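Local coordinates for protein putative aldolase (Bacteroides vulgatus ATCC 8482, PDB 3DXI) that is of unknown precise function but is a putative aldolase of the HMGL-like family, built as an eight-stranded parallel TIM barrel, at residues Met79-Asn84 with Arg105-Pro110; Thr85-Leu90 with Ala116-Lys121; Leu95-Leu100 with Met126-Gly131; Val134-Lys139 with Asp164-Ile169. All coordinates share one frame; numbering follows the deposited sequence.

Interaction 1: residues Met79-Asn84 with Arg105-Pro110; sequences MLNEKN and RIAIDP
Leu80 is held by the neighbouring strand through both its backbone N-H and its carbonyl: its N donates to Arg105 O at 2.8 Å, and its O accepts from Ala107 N at 2.9 Å. A third bond, Glu82 N to Ala107 O at 3.1 Å, carries the ladder past the end of strand 75-81, with the donor tilted 20° from the carbonyl plane. Two of the carbonyls serve CA-H groups as well, Arg105 O facing Met79 CA and Leu80 O facing Ile106 CA. The pairing is parallel, the two strands being the outer members of a beta-alpha-beta unit and the third and fourth staves of a closed eight-stranded TIM barrel. Near the strand ends water continues the pairing. One molecule donates a hydrogen bond to Ala107 O at 2.7 Å, beside that from Glu82 N, and accepts from Lys83 N; another donates to Glu82 OE1 and accepts from Asp109 N. Glu82 OE1 also forms a salt bridge with Arg115, while the guanidinium of Arg105 is gripped by Asp216 at NH2 and Glu42 at NH1. On the face carrying Met79, Asn81 and Ala107, the selenium of Met79, a selenomethionine, lies 4.0 Å from Ala107 CB, and Asn81 ND2 comes within 3.4 Å of that same methyl. On the face carrying Leu80 and Ile106, Ile106 CG2, anti to its backbone N, touches Glu82 CB at 3.6 Å.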
loop_
_atom_site.group_PDB
_atom_site.type_symbol
_atom_site.label_atom_id
_atom_site.label_comp_id
_atom_site.label_asym_id
_atom_site.label_seq_id
_atom_site.Cartn_x
_atom_site.Cartn_y
_atom_site.Cartn_z
HETATM N N MSE A 79 -10.062 -12.194 22.072
HETATM C CA MSE A 79 -11.300 -11.790 21.429
HETATM C C MSE A 79 -12.389 -12.849 21.533
HETATM O O MSE A 79 -12.104 -14.048 21.593
HETATM C CB MSE A 79 -11.027 -11.465 19.954
HETATM C CG MSE A 79 -12.270 -11.214 19.120
HETATM SE SE MSE A 79 -11.854 -10.540 17.352
HETATM C CE MSE A 79 -11.738 -8.657 17.805
ATOM N N LEU A 80 -13.632 -12.379 21.566
ATOM C CA LEU A 80 -14.813 -13.232 21.622
ATOM C C LEU A 80 -15.704 -12.841 20.450
ATOM O O LEU A 80 -15.873 -11.653 20.169
ATOM C CB LEU A 80 -15.606 -12.995 22.908
ATOM C CG LEU A 80 -15.048 -13.406 24.268
ATOM C CD1 LEU A 80 -16.029 -12.978 25.353
ATOM C CD2 LEU A 80 -14.832 -14.917 24.300
ATOM N N ASN A 81 -16.265 -13.829 19.763
ATOM C CA ASN A 81 -17.177 -13.556 18.659
ATOM C C ASN A 81 -18.575 -13.425 19.279
ATOM O O ASN A 81 -19.127 -14.400 19.792
ATOM C CB ASN A 81 -17.154 -14.703 17.642
ATOM C CG ASN A 81 -15.873 -14.735 16.812
ATOM O OD1 ASN A 81 -15.393 -15.806 16.436
ATOM N ND2 ASN A 81 -15.330 -13.563 16.509
ATOM N N GLU A 82 -19.135 -12.217 19.232
ATOM C CA GLU A 82 -20.455 -11.932 19.798
ATOM C C GLU A 82 -21.555 -12.899 19.334
ATOM O O GLU A 82 -22.342 -13.388 20.145
ATOM C CB GLU A 82 -20.852 -10.490 19.459
ATOM C CG GLU A 82 -22.024 -9.919 20.244
ATOM C CD GLU A 82 -23.364 -10.446 19.774
ATOM O OE1 GLU A 82 -23.562 -10.579 18.545
ATOM O OE2 GLU A 82 -24.225 -10.710 20.636
ATOM N N LYS A 83 -21.607 -13.179 18.037
ATOM C CA LYS A 83 -22.627 -14.076 17.497
ATOM C C LYS A 83 -22.565 -15.494 18.069
ATOM O O LYS A 83 -23.515 -16.263 17.927
ATOM C CB LYS A 83 -22.514 -14.148 15.971
ATOM C CG LYS A 83 -21.240 -14.805 15.473
ATOM C CD LYS A 83 -21.227 -14.881 13.956
ATOM C CE LYS A 83 -20.001 -15.625 13.451
ATOM N NZ LYS A 83 -19.964 -15.672 11.964
ATOM N N ASN A 84 -21.453 -15.841 18.708
ATOM C CA ASN A 84 -21.289 -17.174 19.285
ATOM C C ASN A 84 -21.274 -17.155 20.801
ATOM O O ASN A 84 -21.043 -18.182 21.427
ATOM C CB ASN A 84 -19.974 -17.812 18.826
ATOM C CG ASN A 84 -19.924 -18.049 17.340
ATOM O OD1 ASN A 84 -20.908 -18.470 16.740
ATOM N ND2 ASN A 84 -18.764 -17.798 16.732
ATOM N N ARG A 105 -11.947 -8.204 23.843
ATOM C CA ARG A 105 -12.505 -7.510 22.691
ATOM C C ARG A 105 -13.616 -8.372 22.128
ATOM O O ARG A 105 -13.519 -9.597 22.133
ATOM C CB ARG A 105 -11.450 -7.278 21.622
ATOM C CG ARG A 105 -10.320 -6.383 22.058
ATOM C CD ARG A 105 -9.336 -6.285 20.926
ATOM N NE ARG A 105 -9.416 -5.019 20.232
ATOM C CZ ARG A 105 -8.928 -4.803 19.018
ATOM N NH1 ARG A 105 -8.335 -5.778 18.342
ATOM N NH2 ARG A 105 -8.990 -3.592 18.504
ATOM N N ILE A 106 -14.670 -7.724 21.647
ATOM C CA ILE A 106 -15.820 -8.428 21.098
ATOM C C ILE A 106 -15.995 -8.115 19.618
ATOM O O ILE A 106 -16.103 -6.949 19.243
ATOM C CB ILE A 106 -17.103 -8.009 21.847
ATOM C CG1 ILE A 106 -16.876 -8.147 23.360
ATOM C CG2 ILE A 106 -18.277 -8.861 21.392
ATOM C CD1 ILE A 106 -17.991 -7.574 24.219
ATOM N N ALA A 107 -16.010 -9.147 18.778
ATOM C CA ALA A 107 -16.217 -8.948 17.343
ATOM C C ALA A 107 -17.722 -8.817 17.198
ATOM O O ALA A 107 -18.458 -9.770 17.436
ATOM C CB ALA A 107 -15.708 -10.143 16.549
ATOM N N ILE A 108 -18.166 -7.632 16.791
ATOM C CA ILE A 108 -19.591 -7.338 16.674
ATOM C C ILE A 108 -20.100 -6.869 15.316
ATOM O O ILE A 108 -19.486 -6.026 14.658
ATOM C CB ILE A 108 -19.981 -6.243 17.694
ATOM C CG1 ILE A 108 -19.483 -6.625 19.090
ATOM C CG2 ILE A 108 -21.491 -6.034 17.689
ATOM C CD1 ILE A 108 -19.543 -5.491 20.093
ATOM N N ASP A 109 -21.243 -7.417 14.914
ATOM C CA ASP A 109 -21.898 -7.005 13.680
ATOM C C ASP A 109 -22.824 -5.896 14.185
ATOM O O ASP A 109 -23.630 -6.133 15.086
ATOM C CB ASP A 109 -22.736 -8.147 13.095
ATOM C CG ASP A 109 -23.499 -7.735 11.839
ATOM O OD1 ASP A 109 -23.978 -6.585 11.770
ATOM O OD2 ASP A 109 -23.634 -8.573 10.925
ATOM N N PRO A 110 -22.712 -4.675 13.624
ATOM C CA PRO A 110 -23.535 -3.520 14.021
ATOM C C PRO A 110 -25.025 -3.817 14.227
ATOM O O PRO A 110 -25.710 -3.141 14.996
ATOM C CB PRO A 110 -23.279 -2.503 12.903
ATOM C CG PRO A 110 -22.872 -3.351 11.742
ATOM C CD PRO A 110 -21.979 -4.381 12.382
HETATM O O HOH W 1 -22.601 -9.879 16.083
HETATM O O HOH W 2 -19.793 -11.592 16.004
#

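Interaction 2: residues Thr85-Leu90 with Ala116-Lys121; sequences TTPEDL and AIVLAK
Leu119 CD1 lies 3.6 Å from Leu90 CD2 and 3.7 Å from Leu90 CD1, so that one methyl is set against both branches of the leucine opposite. In the TIM barrel, the loop after strand 75-81 here packs on helix 113-124, which follows the neighbouring strand 103-108; Leu90 opens helix 90-94. Between 85-90 and 116-121 the side-chain contacts are apolar, most of them through Leu119. With CG anti to the backbone N (chi1 -169°), Leu119 leans from the helix toward the loop. Thr85 brings its methyl, CG2, to 3.8 Å from Leu119 CD1, the two side chains crossing at about a right angle, and CG2 also lies near the second branch, CD2. The backbone where Thr86 passes into Pro87 runs close by the CD1 methyl as well. At the more exposed margin the ring of Pro87 touches the helix a second time, its CG 3.9 Å from Val118 CG1.

The polar bonds are made on the loop's own side. Asp89 OD2 accepts from Thr86 N at 2.8 Å and from Thr86 OG1 at 2.7 Å, both donors arriving from the same face of the carboxylate, the hydroxyl from well above its plane. Lys48 adds a salt bridge to this oxygen. Thr85 OG1 bonds with Asn81 O at the end of strand 75-81, and its methyl is what meets the helix.

The chemistry therefore divides the work: hydrogen bonds from Thr86 to Asp89 fold the loop, whereas its hold on the helix rests on apolar packing, chiefly around Leu119.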
loop_
_atom_site.group_PDB
_atom_site.type_symbol
_atom_site.label_atom_id
_atom_site.label_comp_id
_atom_site.label_asym_id
_atom_site.label_seq_id
_atom_site.Cartn_x
_atom_site.Cartn_y
_atom_site.Cartn_z
ATOM N N THR A 85 -21.522 -15.998 21.398
ATOM C CA THR A 85 -21.464 -15.901 22.848
ATOM C C THR A 85 -22.695 -15.301 23.517
ATOM O O THR A 85 -23.172 -14.231 23.135
ATOM C CB THR A 85 -20.230 -15.072 23.264
ATOM O OG1 THR A 85 -19.057 -15.629 22.663
ATOM C CG2 THR A 85 -20.065 -15.065 24.768
ATOM N N THR A 86 -23.198 -16.002 24.525
ATOM C CA THR A 86 -24.348 -15.534 25.288
ATOM C C THR A 86 -23.830 -15.174 26.675
ATOM O O THR A 86 -22.765 -15.635 27.087
ATOM C CB THR A 86 -25.425 -16.627 25.453
ATOM O OG1 THR A 86 -24.874 -17.723 26.190
ATOM C CG2 THR A 86 -25.909 -17.126 24.102
ATOM N N PRO A 87 -24.566 -14.333 27.413
ATOM C CA PRO A 87 -24.087 -13.978 28.753
ATOM C C PRO A 87 -23.829 -15.230 29.600
ATOM O O PRO A 87 -22.940 -15.249 30.451
ATOM C CB PRO A 87 -25.217 -13.103 29.295
ATOM C CG PRO A 87 -25.691 -12.386 28.032
ATOM C CD PRO A 87 -25.741 -13.521 27.031
ATOM N N GLU A 88 -24.597 -16.283 29.339
ATOM C CA GLU A 88 -24.454 -17.540 30.064
ATOM C C GLU A 88 -23.124 -18.253 29.779
ATOM O O GLU A 88 -22.691 -19.094 30.565
ATOM C CB GLU A 88 -25.619 -18.478 29.719
ATOM C CG GLU A 88 -26.996 -18.008 30.209
ATOM C CD GLU A 88 -27.457 -16.698 29.583
ATOM O OE1 GLU A 88 -27.496 -16.605 28.336
ATOM O OE2 GLU A 88 -27.790 -15.760 30.342
ATOM N N ASP A 89 -22.476 -17.919 28.663
ATOM C CA ASP A 89 -21.199 -18.552 28.301
ATOM C C ASP A 89 -19.977 -17.888 28.930
ATOM O O ASP A 89 -18.895 -18.479 28.971
ATOM C CB ASP A 89 -20.995 -18.546 26.781
ATOM C CG ASP A 89 -22.078 -19.293 26.037
ATOM O OD1 ASP A 89 -22.375 -20.444 26.414
ATOM O OD2 ASP A 89 -22.624 -18.730 25.062
ATOM N N LEU A 90 -20.146 -16.663 29.417
ATOM C CA LEU A 90 -19.037 -15.916 29.998
ATOM C C LEU A 90 -18.282 -16.585 31.140
ATOM O O LEU A 90 -17.063 -16.424 31.248
ATOM C CB LEU A 90 -19.518 -14.529 30.435
ATOM C CG LEU A 90 -20.069 -13.668 29.294
ATOM C CD1 LEU A 90 -20.463 -12.296 29.825
ATOM C CD2 LEU A 90 -19.017 -13.539 28.202
ATOM N N ALA A 116 -24.820 -7.005 22.095
ATOM C CA ALA A 116 -23.412 -6.961 22.484
ATOM C C ALA A 116 -23.221 -6.112 23.742
ATOM O O ALA A 116 -22.337 -6.389 24.557
ATOM C CB ALA A 116 -22.562 -6.404 21.337
ATOM N N ILE A 117 -24.052 -5.081 23.901
ATOM C CA ILE A 117 -23.964 -4.208 25.072
ATOM C C ILE A 117 -24.306 -4.980 26.344
ATOM O O ILE A 117 -23.743 -4.724 27.410
ATOM C CB ILE A 117 -24.906 -2.979 24.935
ATOM C CG1 ILE A 117 -24.401 -2.072 23.809
ATOM C CG2 ILE A 117 -24.977 -2.212 26.267
ATOM C CD1 ILE A 117 -25.308 -0.902 23.488
ATOM N N VAL A 118 -25.232 -5.926 26.218
ATOM C CA VAL A 118 -25.641 -6.767 27.335
ATOM C C VAL A 118 -24.445 -7.628 27.732
ATOM O O VAL A 118 -24.144 -7.804 28.911
ATOM C CB VAL A 118 -26.810 -7.699 26.929
ATOM C CG1 VAL A 118 -27.073 -8.715 28.035
ATOM C CG2 VAL A 118 -28.066 -6.870 26.629
ATOM N N LEU A 119 -23.768 -8.168 26.726
ATOM C CA LEU A 119 -22.601 -9.012 26.944
ATOM C C LEU A 119 -21.495 -8.180 27.594
ATOM O O LEU A 119 -20.928 -8.569 28.625
ATOM C CB LEU A 119 -22.121 -9.575 25.604
ATOM C CG LEU A 119 -21.079 -10.693 25.602
ATOM C CD1 LEU A 119 -21.648 -11.924 26.298
ATOM C CD2 LEU A 119 -20.700 -11.024 24.161
ATOM N N ALA A 120 -21.208 -7.027 26.993
ATOM C CA ALA A 120 -20.171 -6.122 27.490
ATOM C C ALA A 120 -20.386 -5.776 28.954
ATOM O O ALA A 120 -19.453 -5.816 29.750
ATOM C CB ALA A 120 -20.147 -4.853 26.659
ATOM N N LYS A 121 -21.622 -5.431 29.300
ATOM C CA LYS A 121 -21.969 -5.075 30.668
ATOM C C LYS A 121 -21.572 -6.192 31.627
ATOM O O LYS A 121 -20.991 -5.936 32.684
ATOM C CB LYS A 121 -23.473 -4.804 30.761
ATOM C CG LYS A 121 -23.892 -4.000 31.973
ATOM C CD LYS A 121 -25.278 -3.404 31.753
ATOM C CE LYS A 121 -25.616 -2.367 32.813
ATOM N NZ LYS A 121 -26.826 -1.581 32.428
#

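Interaction 3: residues Leu95-Leu100 with Met126-Gly131; sequences LPIIGL and MGFEVG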
loop_
_atom_site.group_PDB
_atom_site.type_symbol
_atom_site.label_atom_id
_atom_site.label_comp_id
_atom_site.label_asym_id
_atom_site.label_seq_id
_atom_site.Cartn_x
_atom_site.Cartn_y
_atom_site.Cartn_z
ATOM N N LEU A 95 -14.018 -16.450 33.197
ATOM C CA LEU A 95 -13.703 -16.644 34.603
ATOM C C LEU A 95 -12.314 -17.256 34.819
ATOM O O LEU A 95 -11.559 -16.806 35.680
ATOM C CB LEU A 95 -14.775 -17.522 35.253
ATOM C CG LEU A 95 -15.129 -17.252 36.715
ATOM C CD1 LEU A 95 -15.714 -15.853 36.859
ATOM C CD2 LEU A 95 -16.135 -18.299 37.185
ATOM N N PRO A 96 -11.949 -18.277 34.024
ATOM C CA PRO A 96 -10.626 -18.884 34.213
ATOM C C PRO A 96 -9.438 -17.980 33.897
ATOM O O PRO A 96 -8.316 -18.264 34.317
ATOM C CB PRO A 96 -10.665 -20.103 33.289
ATOM C CG PRO A 96 -12.140 -20.444 33.228
ATOM C CD PRO A 96 -12.769 -19.079 33.099
ATOM N N ILE A 97 -9.673 -16.888 33.170
ATOM C CA ILE A 97 -8.568 -16.012 32.791
ATOM C C ILE A 97 -8.488 -14.669 33.511
ATOM O O ILE A 97 -7.745 -13.785 33.089
ATOM C CB ILE A 97 -8.561 -15.746 31.257
ATOM C CG1 ILE A 97 -9.773 -14.901 30.861
ATOM C CG2 ILE A 97 -8.584 -17.068 30.496
ATOM C CD1 ILE A 97 -9.856 -14.615 29.364
ATOM N N ILE A 98 -9.239 -14.502 34.591
ATOM C CA ILE A 98 -9.179 -13.241 35.320
ATOM C C ILE A 98 -7.740 -13.038 35.788
ATOM O O ILE A 98 -7.065 -13.992 36.172
ATOM C CB ILE A 98 -10.125 -13.243 36.540
ATOM C CG1 ILE A 98 -9.932 -14.526 37.348
ATOM C CG2 ILE A 98 -11.571 -13.120 36.079
ATOM C CD1 ILE A 98 -10.846 -14.643 38.562
ATOM N N GLY A 99 -7.263 -11.799 35.722
ATOM C CA GLY A 99 -5.903 -11.514 36.144
ATOM C C GLY A 99 -4.842 -11.843 35.110
ATOM O O GLY A 99 -3.723 -11.336 35.182
ATOM N N LEU A 100 -5.180 -12.685 34.142
ATOM C CA LEU A 100 -4.223 -13.061 33.110
ATOM C C LEU A 100 -4.391 -12.213 31.853
ATOM O O LEU A 100 -3.428 -11.970 31.119
ATOM C CB LEU A 100 -4.386 -14.543 32.759
ATOM C CG LEU A 100 -4.157 -15.524 33.915
ATOM C CD1 LEU A 100 -4.408 -16.951 33.447
ATOM C CD2 LEU A 100 -2.735 -15.368 34.438
HETATM N N MSE A 126 -16.772 -8.411 35.645
HETATM C CA MSE A 126 -15.731 -9.392 35.938
HETATM C C MSE A 126 -14.363 -8.723 36.078
HETATM O O MSE A 126 -13.358 -9.377 36.369
HETATM C CB MSE A 126 -15.704 -10.480 34.858
HETATM C CG MSE A 126 -16.976 -11.335 34.841
HETATM SE SE MSE A 126 -17.037 -12.742 33.491
HETATM C CE MSE A 126 -15.709 -13.916 34.244
ATOM N N GLY A 127 -14.330 -7.411 35.865
ATOM C CA GLY A 127 -13.093 -6.664 36.028
ATOM C C GLY A 127 -12.187 -6.514 34.822
ATOM O O GLY A 127 -11.051 -6.061 34.956
ATOM N N PHE A 128 -12.687 -6.883 33.648
ATOM C CA PHE A 128 -11.904 -6.786 32.418
ATOM C C PHE A 128 -12.137 -5.450 31.723
ATOM O O PHE A 128 -13.171 -4.814 31.915
ATOM C CB PHE A 128 -12.320 -7.880 31.422
ATOM C CG PHE A 128 -11.972 -9.280 31.843
ATOM C CD1 PHE A 128 -10.657 -9.733 31.795
ATOM C CD2 PHE A 128 -12.970 -10.162 32.247
ATOM C CE1 PHE A 128 -10.342 -11.046 32.140
ATOM C CE2 PHE A 128 -12.669 -11.482 32.596
ATOM C CZ PHE A 128 -11.354 -11.925 32.541
ATOM N N GLU A 129 -11.167 -5.027 30.921
ATOM C CA GLU A 129 -11.335 -3.827 30.108
ATOM C C GLU A 129 -12.166 -4.409 28.961
ATOM O O GLU A 129 -11.973 -5.574 28.601
ATOM C CB GLU A 129 -9.995 -3.339 29.554
ATOM C CG GLU A 129 -9.171 -2.469 30.493
ATOM C CD GLU A 129 -7.782 -2.204 29.944
ATOM O OE1 GLU A 129 -7.528 -2.530 28.766
ATOM O OE2 GLU A 129 -6.943 -1.664 30.686
ATOM N N VAL A 130 -13.087 -3.637 28.393
ATOM C CA VAL A 130 -13.906 -4.161 27.300
ATOM C C VAL A 130 -13.739 -3.379 26.011
ATOM O O VAL A 130 -13.814 -2.150 26.005
ATOM C CB VAL A 130 -15.409 -4.168 27.662
ATOM C CG1 VAL A 130 -16.230 -4.716 26.491
ATOM C CG2 VAL A 130 -15.635 -5.011 28.893
ATOM N N GLY A 131 -13.505 -4.101 24.920
ATOM C CA GLY A 131 -13.351 -3.467 23.626
ATOM C C GLY A 131 -14.411 -3.907 22.629
ATOM O O GLY A 131 -14.735 -5.094 22.532
#
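Phe128 points the far end of its ring at the loop 95-100, where CZ meets Ile98 CG2 at 3.7 Å and Ile97 CG1 at 3.8 Å. In the TIM barrel this loop follows helix 90-94 and leads into strand 103-108, while Phe128 stands just before strand 129-134, so the contact ties together the connections entering two adjacent strands.

Phe128 and Ile97 make up the buried part, and Ile98 bridges from it to the solvent side. Both isoleucine side chains cross the phenylalanine at about a right angle, and their carbons approach the ring obliquely. The carbonyl of Ile97 lies at the ring edge, in plane, with O 3.9 Å from Phe128 CE1. Ile97 CG1 sits between its backbone N and carbonyl carbon (chi1 68°), the crowded position, and from there touches CZ. Ile104 of strand 103-108 packs against both Phe128 and Ile97, Ile123 of helix 113-124 lies against Phe128, and Leu65 of helix 62-71 meets Ile97.

Toward solvent, Ile98 and Leu95 are exposed, and Ile98 CG2 is only loosely set, 4.2 Å from Met126 O, the last carbonyl before the turn at Gly127. That glycine, with positive phi, ends helix 113-124 in a Schellman motif. Beside it Met126, a selenomethionine, spans to the loop across this exposed margin, crossing Leu95 at about a right angle. The chain bends at chi3 (70°), which sets CE beside Leu95; its approach to Leu95 CD1, 3.3 Å, is tighter than usual carbon contact and doubtful in detail.

Interaction 4: residues Val134-Lys139 with Asp164-Ile169; sequences VMYMSK and DSFGGI
Ser165 OG takes the N-H of Tyr136 in an almost perfectly straight bond, 2.9 Å from OG to N with 178° at the hydrogen. The hydroxyl stands beside its own backbone N, anti to the carbonyl carbon (chi1 -69°), and Met135 CB packs against it as well. Next to this bond Tyr136 CD1 touches Ser165 CB at 3.7 Å and Phe166 CZ at 3.8 Å. The tyrosine and phenylalanine rings are nearly parallel, with planes at 24°, but slid so far apart that they barely overlap. Met135 CB covers one face of the tyrosine, over its centre. Two further groups meet Phe166 at its edge, in the plane of the ring: Ser138 OG, 3.5 Å from CD2, and Lys139 CE, 3.6 Å from CE2. On the buried side, the selenium of Met137, a selenomethionine, lies 3.5 Å from Asp164 N, and its methyl reaches Ile169 CG1 at 4.2 Å.

Behind these contacts Asp164 shapes its own loop. OD1 accepts from Ile169 N at 3.1 Å, from above the carboxylate plane, and more weakly from the N-H groups of Gly167 and Gly168, while OD2 accepts from His194 N. Phe191 of strand 189-192 packs against Met137, Asp164 and Ile169, backing the buried side.

The first segment begins on the last residue of strand 129-134, and the second follows strand 159-163. This is the C-terminal end of a TIM barrel, at which active sites of the fold characteristically lie, and the two loops form part of its rim.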
loop_
_atom_site.group_PDB
_atom_site.type_symbol
_atom_site.label_atom_id
_atom_site.label_comp_id
_atom_site.label_asym_id
_atom_site.label_seq_id
_atom_site.Cartn_x
_atom_site.Cartn_y
_atom_site.Cartn_z
ATOM N N VAL A 134 -16.462 -3.251 16.148
ATOM C CA VAL A 134 -17.649 -3.231 15.294
ATOM C C VAL A 134 -17.330 -3.261 13.805
ATOM O O VAL A 134 -16.629 -2.399 13.283
ATOM C CB VAL A 134 -18.526 -2.002 15.616
ATOM C CG1 VAL A 134 -19.813 -2.035 14.781
ATOM C CG2 VAL A 134 -18.849 -1.984 17.115
HETATM N N MSE A 135 -17.876 -4.265 13.129
HETATM C CA MSE A 135 -17.654 -4.472 11.704
HETATM C C MSE A 135 -18.482 -3.581 10.791
HETATM O O MSE A 135 -19.405 -2.900 11.229
HETATM C CB MSE A 135 -17.945 -5.930 11.359
HETATM C CG MSE A 135 -17.407 -6.903 12.387
HETATM SE SE MSE A 135 -17.825 -8.759 12.020
HETATM C CE MSE A 135 -19.704 -8.616 11.623
ATOM N N TYR A 136 -18.121 -3.604 9.509
ATOM C CA TYR A 136 -18.795 -2.855 8.457
ATOM C C TYR A 136 -18.990 -1.367 8.713
ATOM O O TYR A 136 -20.102 -0.857 8.593
ATOM C CB TYR A 136 -20.155 -3.487 8.160
ATOM C CG TYR A 136 -20.136 -4.997 8.176
ATOM C CD1 TYR A 136 -19.224 -5.718 7.403
ATOM C CD2 TYR A 136 -21.026 -5.706 8.974
ATOM C CE1 TYR A 136 -19.202 -7.115 7.431
ATOM C CE2 TYR A 136 -21.015 -7.088 9.008
ATOM C CZ TYR A 136 -20.104 -7.790 8.238
ATOM O OH TYR A 136 -20.102 -9.166 8.284
HETATM N N MSE A 137 -17.914 -0.664 9.042
HETATM C CA MSE A 137 -18.014 0.766 9.287
HETATM C C MSE A 137 -18.472 1.480 8.011
HETATM O O MSE A 137 -18.915 2.621 8.058
HETATM C CB MSE A 137 -16.662 1.316 9.747
HETATM C CG MSE A 137 -15.557 1.240 8.704
HETATM SE SE MSE A 137 -13.811 1.661 9.456
HETATM C CE MSE A 137 -14.024 3.582 9.595
ATOM N N SER A 138 -18.357 0.805 6.872
ATOM C CA SER A 138 -18.767 1.393 5.594
ATOM C C SER A 138 -20.289 1.397 5.425
ATOM O O SER A 138 -20.803 1.899 4.425
ATOM C CB SER A 138 -18.161 0.616 4.430
ATOM O OG SER A 138 -18.748 -0.672 4.342
ATOM N N LYS A 139 -21.005 0.832 6.392
ATOM C CA LYS A 139 -22.462 0.774 6.317
ATOM C C LYS A 139 -23.147 1.558 7.434
ATOM O O LYS A 139 -24.370 1.733 7.418
ATOM C CB LYS A 139 -22.928 -0.685 6.363
ATOM C CG LYS A 139 -22.320 -1.569 5.287
ATOM C CD LYS A 139 -22.896 -2.976 5.328
ATOM C CE LYS A 139 -22.307 -3.840 4.212
ATOM N NZ LYS A 139 -22.928 -5.201 4.134
ATOM N N ASP A 164 -12.521 -1.620 9.270
ATOM C CA ASP A 164 -12.574 -1.469 7.818
ATOM C C ASP A 164 -12.699 -2.895 7.265
ATOM O O ASP A 164 -11.783 -3.415 6.637
ATOM C CB ASP A 164 -11.276 -0.789 7.354
ATOM C CG ASP A 164 -11.130 -0.728 5.841
ATOM O OD1 ASP A 164 -12.153 -0.667 5.126
ATOM O OD2 ASP A 164 -9.969 -0.717 5.369
ATOM N N SER A 165 -13.852 -3.510 7.522
ATOM C CA SER A 165 -14.141 -4.893 7.128
ATOM C C SER A 165 -13.827 -5.306 5.696
ATOM O O SER A 165 -13.237 -6.364 5.470
ATOM C CB SER A 165 -15.606 -5.222 7.437
ATOM O OG SER A 165 -15.835 -5.275 8.837
ATOM N N PHE A 166 -14.211 -4.479 4.733
ATOM C CA PHE A 166 -13.977 -4.797 3.330
ATOM C C PHE A 166 -12.627 -4.325 2.800
ATOM O O PHE A 166 -12.179 -4.772 1.740
ATOM C CB PHE A 166 -15.098 -4.196 2.474
ATOM C CG PHE A 166 -16.474 -4.645 2.878
ATOM C CD1 PHE A 166 -16.790 -6.001 2.934
ATOM C CD2 PHE A 166 -17.454 -3.715 3.204
ATOM C CE1 PHE A 166 -18.064 -6.423 3.306
ATOM C CE2 PHE A 166 -18.727 -4.126 3.576
ATOM C CZ PHE A 166 -19.034 -5.483 3.627
ATOM N N GLY A 167 -11.978 -3.428 3.534
ATOM C CA GLY A 167 -10.695 -2.912 3.096
ATOM C C GLY A 167 -10.878 -1.933 1.952
ATOM O O GLY A 167 -10.042 -1.845 1.048
ATOM N N GLY A 168 -11.988 -1.200 1.988
ATOM C CA GLY A 168 -12.272 -0.228 0.948
ATOM C C GLY A 168 -12.540 1.173 1.468
ATOM O O GLY A 168 -12.851 2.073 0.695
ATOM N N ILE A 169 -12.420 1.364 2.778
ATOM C CA ILE A 169 -12.657 2.677 3.372
ATOM C C ILE A 169 -11.525 3.644 2.986
ATOM O O ILE A 169 -10.358 3.261 2.946
ATOM C CB ILE A 169 -12.772 2.564 4.922
ATOM C CG1 ILE A 169 -13.557 3.754 5.473
ATOM C CG2 ILE A 169 -11.395 2.493 5.562
ATOM C CD1 ILE A 169 -15.014 3.727 5.100
#

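Overall arrangement
Following the chain from the N terminus, strand 75-81 opens interaction 1, which closes when strand 103-108 comes alongside. Before that happens the chain has already opened interactions 2 and 3, at 85-90 and 95-100; they close later, on helix 113-124 and at 126-131. The three therefore cross one another, with alternating segments, and lock successive strand-helix units of the barrel together. Interaction 4 comes afterwards in series, joining the loops that follow strands 129-134 and 159-163. Interactions 1 and 2 touch through Ile108 and Ala116. Probable hydrogen bonds join 1 to 3, Ile106 N with Gly131 O, and 1 to 4, Ile108 O with Met135 N. Interactions 3 and 4 lie on opposite sides of the chain's centre.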